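Local coordinates for arabinan endo-1,5-alpha-l-arabinosidase A (Cellvibrio cellulosa, PDB 1GYH), which cleaves alpha-1,5-linked arabinan, a polysaccharide of plant cell walls, releasing almost exclusively arabinotriose, at residues 6-11 with 275-280; 191-196 with 260-265. One frame throughout, in Å; residues are numbered along the deposited sequence.

Contact 1. Residues 6-11 with 275-280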
loop_
_atom_site.group_PDB
_atom_site.type_symbol
_atom_site.label_atom_id
_atom_site.label_comp_id
_atom_site.label_asym_id
_atom_site.label_seq_id
_atom_site.Cartn_x
_atom_site.Cartn_y
_atom_site.Cartn_z
ATOM N N ASP A 6 9.955 -12.015 6.140
ATOM C CA ASP A 6 9.056 -11.139 6.910
ATOM C C ASP A 6 9.030 -9.726 6.365
ATOM O O ASP A 6 10.077 -9.049 6.260
ATOM C CB ASP A 6 9.387 -11.149 8.415
ATOM C CG ASP A 6 10.802 -10.684 8.717
ATOM O OD1 ASP A 6 11.762 -11.299 8.232
ATOM O OD2 ASP A 6 11.047 -9.700 9.437
ATOM N N VAL A 7 7.823 -9.313 5.977
ATOM C CA VAL A 7 7.513 -7.999 5.412
ATOM C C VAL A 7 6.208 -7.477 5.978
ATOM O O VAL A 7 5.374 -8.240 6.489
ATOM C CB VAL A 7 7.383 -8.042 3.844
ATOM C CG1 VAL A 7 8.603 -8.625 3.249
ATOM C CG2 VAL A 7 6.095 -8.813 3.365
ATOM N N HIS A 8 6.020 -6.168 5.863
ATOM C CA HIS A 8 4.775 -5.499 6.242
ATOM C C HIS A 8 4.488 -4.480 5.149
ATOM O O HIS A 8 5.368 -3.668 4.783
ATOM C CB HIS A 8 4.946 -4.784 7.625
ATOM C CG HIS A 8 3.702 -4.729 8.464
ATOM N ND1 HIS A 8 2.954 -3.575 8.600
ATOM C CD2 HIS A 8 3.100 -5.666 9.256
ATOM C CE1 HIS A 8 1.935 -3.807 9.419
ATOM N NE2 HIS A 8 2.006 -5.067 9.840
ATOM N N ASP A 9 3.270 -4.506 4.616
ATOM C CA ASP A 9 2.798 -3.508 3.657
ATOM C C ASP A 9 3.558 -3.614 2.311
ATOM O O ASP A 9 3.988 -2.609 1.791
ATOM C CB ASP A 9 2.860 -2.063 4.241
ATOM C CG ASP A 9 2.374 -1.985 5.696
ATOM O OD1 ASP A 9 1.279 -2.564 6.002
ATOM O OD2 ASP A 9 3.028 -1.378 6.590
ATOM N N PRO A 10 3.673 -4.813 1.731
ATOM C CA PRO A 10 4.549 -5.036 0.566
ATOM C C PRO A 10 4.040 -4.507 -0.765
ATOM O O PRO A 10 2.834 -4.479 -1.026
ATOM C CB PRO A 10 4.677 -6.547 0.507
ATOM C CG PRO A 10 3.335 -7.000 0.938
ATOM C CD PRO A 10 2.984 -6.052 2.128
ATOM N N VAL A 11 4.996 -4.049 -1.560
ATOM C CA VAL A 11 4.807 -3.734 -2.970
ATOM C C VAL A 11 5.977 -4.318 -3.793
ATOM O O VAL A 11 7.052 -4.662 -3.252
ATOM C CB VAL A 11 4.675 -2.233 -3.222
ATOM C CG1 VAL A 11 3.380 -1.668 -2.585
ATOM C CG2 VAL A 11 5.952 -1.478 -2.756
ATOM N N VAL A 275 -0.644 -9.360 -3.677
ATOM C CA VAL A 275 0.610 -9.338 -2.859
ATOM C C VAL A 275 0.213 -8.737 -1.487
ATOM O O VAL A 275 -0.384 -7.676 -1.431
ATOM C CB VAL A 275 1.710 -8.502 -3.536
ATOM C CG1 VAL A 275 3.056 -8.509 -2.755
ATOM C CG2 VAL A 275 2.015 -9.056 -4.923
ATOM N N LEU A 276 0.495 -9.440 -0.407
ATOM C CA LEU A 276 0.051 -9.006 0.933
ATOM C C LEU A 276 0.934 -9.563 2.060
ATOM O O LEU A 276 1.811 -10.407 1.823
ATOM C CB LEU A 276 -1.409 -9.426 1.168
ATOM C CG LEU A 276 -1.821 -10.905 1.117
ATOM C CD1 LEU A 276 -1.340 -11.650 2.352
ATOM C CD2 LEU A 276 -3.314 -11.029 1.073
ATOM N N HIS A 277 0.711 -9.077 3.291
ATOM C CA HIS A 277 1.311 -9.731 4.451
ATOM C C HIS A 277 0.253 -10.429 5.276
ATOM O O HIS A 277 -0.916 -10.032 5.267
ATOM C CB HIS A 277 2.165 -8.776 5.308
ATOM C CG HIS A 277 1.383 -7.774 6.104
ATOM N ND1 HIS A 277 1.373 -6.429 5.793
ATOM C CD2 HIS A 277 0.615 -7.909 7.213
ATOM C CE1 HIS A 277 0.635 -5.778 6.676
ATOM N NE2 HIS A 277 0.144 -6.651 7.537
ATOM N N ALA A 278 0.678 -11.466 5.976
ATOM C CA ALA A 278 -0.194 -12.269 6.794
ATOM C C ALA A 278 0.532 -12.739 8.050
ATOM O O ALA A 278 1.664 -13.209 7.971
ATOM C CB ALA A 278 -0.742 -13.477 5.971
ATOM N N TYR A 279 -0.159 -12.668 9.203
ATOM C CA TYR A 279 0.487 -12.976 10.493
ATOM C C TYR A 279 0.417 -14.470 10.852
ATOM O O TYR A 279 -0.671 -15.017 11.074
ATOM C CB TYR A 279 -0.158 -12.100 11.616
ATOM C CG TYR A 279 -0.149 -10.585 11.348
ATOM C CD1 TYR A 279 1.024 -9.803 11.507
ATOM C CD2 TYR A 279 -1.295 -9.916 10.951
ATOM C CE1 TYR A 279 1.022 -8.412 11.241
ATOM C CE2 TYR A 279 -1.288 -8.522 10.691
ATOM C CZ TYR A 279 -0.134 -7.758 10.857
ATOM O OH TYR A 279 -0.131 -6.347 10.599
ATOM N N GLU A 280 1.564 -15.120 10.971
ATOM C CA GLU A 280 1.628 -16.564 11.113
ATOM C C GLU A 280 1.503 -16.966 12.555
ATOM O O GLU A 280 2.462 -16.791 13.330
ATOM C CB GLU A 280 2.968 -17.112 10.575
ATOM C CG GLU A 280 2.980 -18.624 10.408
ATOM C CD GLU A 280 4.223 -19.166 9.708
ATOM O OE1 GLU A 280 5.169 -18.413 9.402
ATOM O OE2 GLU A 280 4.250 -20.395 9.477
#

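Contact 2. Residues 191-196 with 260-265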
loop_
_atom_site.group_PDB
_atom_site.type_symbol
_atom_site.label_atom_id
_atom_site.label_comp_id
_atom_site.label_asym_id
_atom_site.label_seq_id
_atom_site.Cartn_x
_atom_site.Cartn_y
_atom_site.Cartn_z
ATOM N N ILE A 191 -10.440 1.482 8.433
ATOM C CA ILE A 191 -10.228 1.369 7.001
ATOM C C ILE A 191 -8.944 2.049 6.629
ATOM O O ILE A 191 -8.692 3.184 7.062
ATOM C CB ILE A 191 -11.424 1.994 6.162
ATOM C CG1 ILE A 191 -11.146 1.829 4.660
ATOM C CG2 ILE A 191 -11.717 3.501 6.498
ATOM C CD1 ILE A 191 -12.259 2.293 3.756
ATOM N N GLU A 192 -8.106 1.384 5.839
ATOM C CA GLU A 192 -6.837 1.985 5.389
ATOM C C GLU A 192 -6.257 1.300 4.141
ATOM O O GLU A 192 -6.742 0.260 3.699
ATOM C CB GLU A 192 -5.768 1.957 6.530
ATOM C CG GLU A 192 -5.269 0.576 6.930
ATOM C CD GLU A 192 -4.363 0.571 8.157
ATOM O OE1 GLU A 192 -4.167 1.667 8.784
ATOM O OE2 GLU A 192 -3.852 -0.544 8.500
ATOM N N ALA A 193 -5.174 1.868 3.640
ATOM C CA ALA A 193 -4.283 1.228 2.674
ATOM C C ALA A 193 -4.982 0.960 1.316
ATOM O O ALA A 193 -5.031 -0.175 0.869
ATOM C CB ALA A 193 -3.704 -0.068 3.239
ATOM N N PRO A 194 -5.426 1.999 0.639
ATOM C CA PRO A 194 -6.077 1.779 -0.661
ATOM C C PRO A 194 -5.082 1.243 -1.691
ATOM O O PRO A 194 -3.885 1.571 -1.674
ATOM C CB PRO A 194 -6.499 3.157 -1.095
ATOM C CG PRO A 194 -5.474 4.089 -0.441
ATOM C CD PRO A 194 -5.262 3.432 0.945
ATOM N N PHE A 195 -5.592 0.442 -2.632
ATOM C CA PHE A 195 -4.769 0.091 -3.791
ATOM C C PHE A 195 -5.702 -0.078 -4.978
ATOM O O PHE A 195 -6.732 -0.734 -4.836
ATOM C CB PHE A 195 -3.930 -1.177 -3.547
ATOM C CG PHE A 195 -2.894 -1.398 -4.627
ATOM C CD1 PHE A 195 -3.240 -2.015 -5.843
ATOM C CD2 PHE A 195 -1.616 -0.890 -4.485
ATOM C CE1 PHE A 195 -2.295 -2.169 -6.855
ATOM C CE2 PHE A 195 -0.666 -1.045 -5.457
ATOM C CZ PHE A 195 -0.994 -1.698 -6.664
ATOM N N ILE A 196 -5.388 0.571 -6.101
ATOM C CA ILE A 196 -6.232 0.479 -7.288
ATOM C C ILE A 196 -5.573 -0.306 -8.442
ATOM O O ILE A 196 -4.436 -0.029 -8.838
ATOM C CB ILE A 196 -6.657 1.850 -7.738
ATOM C CG1 ILE A 196 -7.391 2.581 -6.573
ATOM C CG2 ILE A 196 -7.577 1.753 -9.005
ATOM C CD1 ILE A 196 -7.615 4.047 -6.749
ATOM N N LEU A 260 -4.615 -10.416 7.967
ATOM C CA LEU A 260 -3.852 -10.291 6.731
ATOM C C LEU A 260 -4.314 -9.074 5.977
ATOM O O LEU A 260 -5.394 -8.595 6.212
ATOM C CB LEU A 260 -3.953 -11.602 5.894
ATOM C CG LEU A 260 -5.333 -12.185 5.510
ATOM C CD1 LEU A 260 -6.061 -11.397 4.497
ATOM C CD2 LEU A 260 -5.098 -13.630 4.974
ATOM N N GLY A 261 -3.496 -8.501 5.113
ATOM C CA GLY A 261 -3.905 -7.301 4.440
ATOM C C GLY A 261 -2.777 -6.403 3.958
ATOM O O GLY A 261 -1.659 -6.869 3.670
ATOM N N HIS A 262 -3.108 -5.117 3.879
ATOM C CA HIS A 262 -2.295 -4.037 3.287
ATOM C C HIS A 262 -1.677 -4.480 1.972
ATOM O O HIS A 262 -0.467 -4.684 1.886
ATOM C CB HIS A 262 -1.204 -3.466 4.227
ATOM C CG HIS A 262 -0.742 -2.101 3.787
ATOM N ND1 HIS A 262 -0.861 -0.978 4.583
ATOM C CD2 HIS A 262 -0.303 -1.662 2.589
ATOM C CE1 HIS A 262 -0.456 0.082 3.909
ATOM N NE2 HIS A 262 -0.116 -0.308 2.693
ATOM N N ASN A 263 -2.536 -4.674 0.974
ATOM C CA ASN A 263 -2.129 -5.335 -0.258
ATOM C C ASN A 263 -1.700 -4.415 -1.368
ATOM O O ASN A 263 -1.952 -3.214 -1.361
ATOM C CB ASN A 263 -3.284 -6.223 -0.800
ATOM C CG ASN A 263 -4.337 -5.433 -1.469
ATOM O OD1 ASN A 263 -5.113 -4.769 -0.790
ATOM N ND2 ASN A 263 -4.364 -5.446 -2.829
ATOM N N SER A 264 -1.069 -5.032 -2.358
ATOM C CA SER A 264 -0.911 -4.474 -3.681
ATOM C C SER A 264 -1.434 -5.582 -4.663
ATOM O O SER A 264 -1.842 -6.669 -4.229
ATOM C CB SER A 264 0.544 -4.067 -3.954
ATOM O OG SER A 264 1.508 -5.086 -3.566
ATOM N N ALA A 265 -1.385 -5.281 -5.961
ATOM C CA ALA A 265 -1.940 -6.174 -7.012
ATOM C C ALA A 265 -1.342 -5.749 -8.350
ATOM O O ALA A 265 -1.121 -4.550 -8.593
ATOM C CB ALA A 265 -3.448 -6.111 -7.049
HETATM O O HOH W 1 -5.182 -2.990 1.458
HETATM O O HOH W 2 -2.019 -0.876 -0.134
#

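Contact 1. Residues 6-11 with 275-280
The imidazoles of H8 and H277 lie face to face, their centroids 3.9 Å apart and their planes tilted by 19°. The overlap is not even: H277 CE1 sits over the centre of the H8 ring, whereas H8 CD2 meets the H277 face nearer its rim. H277 points from its strand toward the loop, with CG placed between the backbone N and the carbonyl carbon (chi1 72°). From there ND1 takes the backbone N-H of D9 in a fairly straight bond of 2.9 Å, tilted somewhat from the ring plane. Y279 reaches in beside the pair. Its OH lies near the plane of the H8 ring, at the edge, and makes a short 2.6 Å hydrogen bond with H8 NE2, while H277 NE2 gives the same oxygen a weak bond of 3.1 Å. Through its other nitrogen, ND1, H8 donates to D9 OD2 at 3.0 Å, approaching from above the carboxylate plane; that oxygen is also hydrogen-bonded to T24 OG1, its stronger partner. D9 OD1 in turn stands 3.3 Å from H277 CE1, the carboxylate and ring planes being 66° apart. Toward the start of the strand, P10 packs CG against V275 CG1 at 4.0 Å and CD beside the H277 backbone, so the loop rests directly on the strand. Since H277 ND1 accepts the D9 N-H, a proton belongs on NE2, in keeping with the weak bond that NE2 gives to Y279 OH. H8, held through both nitrogens, has its rotation fixed. The resulting network runs from the Y279 hydroxyl through H8 to D9, the probable proton acceptor of this hydrolase.

Contact 2. Residues 191-196 with 260-265
Over one face of the H262 imidazole sits the methyl group of A193, with CB 3.4 Å from the ring centroid and only 15° off the normal, a close CH-pi contact. CG of H262 is anti to the backbone N (chi1 -160°), which carries the ring across to A193. Farther along, the roles are exchanged: F195 supplies the ring, and S264 CA lies 3.7 Å from its centroid, almost straight above the centre. S264 CB meets the same ring at CE2, while the A265 backbone lies along the CE1 and CZ side, where A265 O approaches CE1 to 3.2 Å. Between these two patches the strands are bridged by water. Water 1 donates to A193 O at 2.9 Å and accepts the backbone N-H of N263. Water 2 lies 2.6 Å from N263 O and 3.3 Å from A193 O, the second link being long and doubtful. The amide of N263 is turned along its own strand, ND2 donating to S264 O. Running roughly parallel at 21°, strands 191-196 and 260-265 are thus joined by side chains packing on side chain and backbone, and by water. This is how the innermost strands of adjacent blades face each other near the axis of a five-bladed beta-propeller, here beside E192, the probable proton donor, and H262, a likely calcium ligand.

In the fold
From the N terminus the chain first passes through 6-11, the loop leading into strand 11-15 of the first sheet, and meets 275-280 only after the intervening blades, on the second strand of the last one; contact 1 therefore closes a loop of 263 residues, joining the start of the ring to its last blade. Contact 2 is nested inside it, linking the blade that opens with strand 191-199 to the following one, which opens with 257-268. Strands 257-268 and 271-280 are antiparallel neighbours, and V275 O and S264 N probably bond between them. P10 O and S264 OG probably bond too, and D9 packs on H262, bringing both contacts together at the central active site.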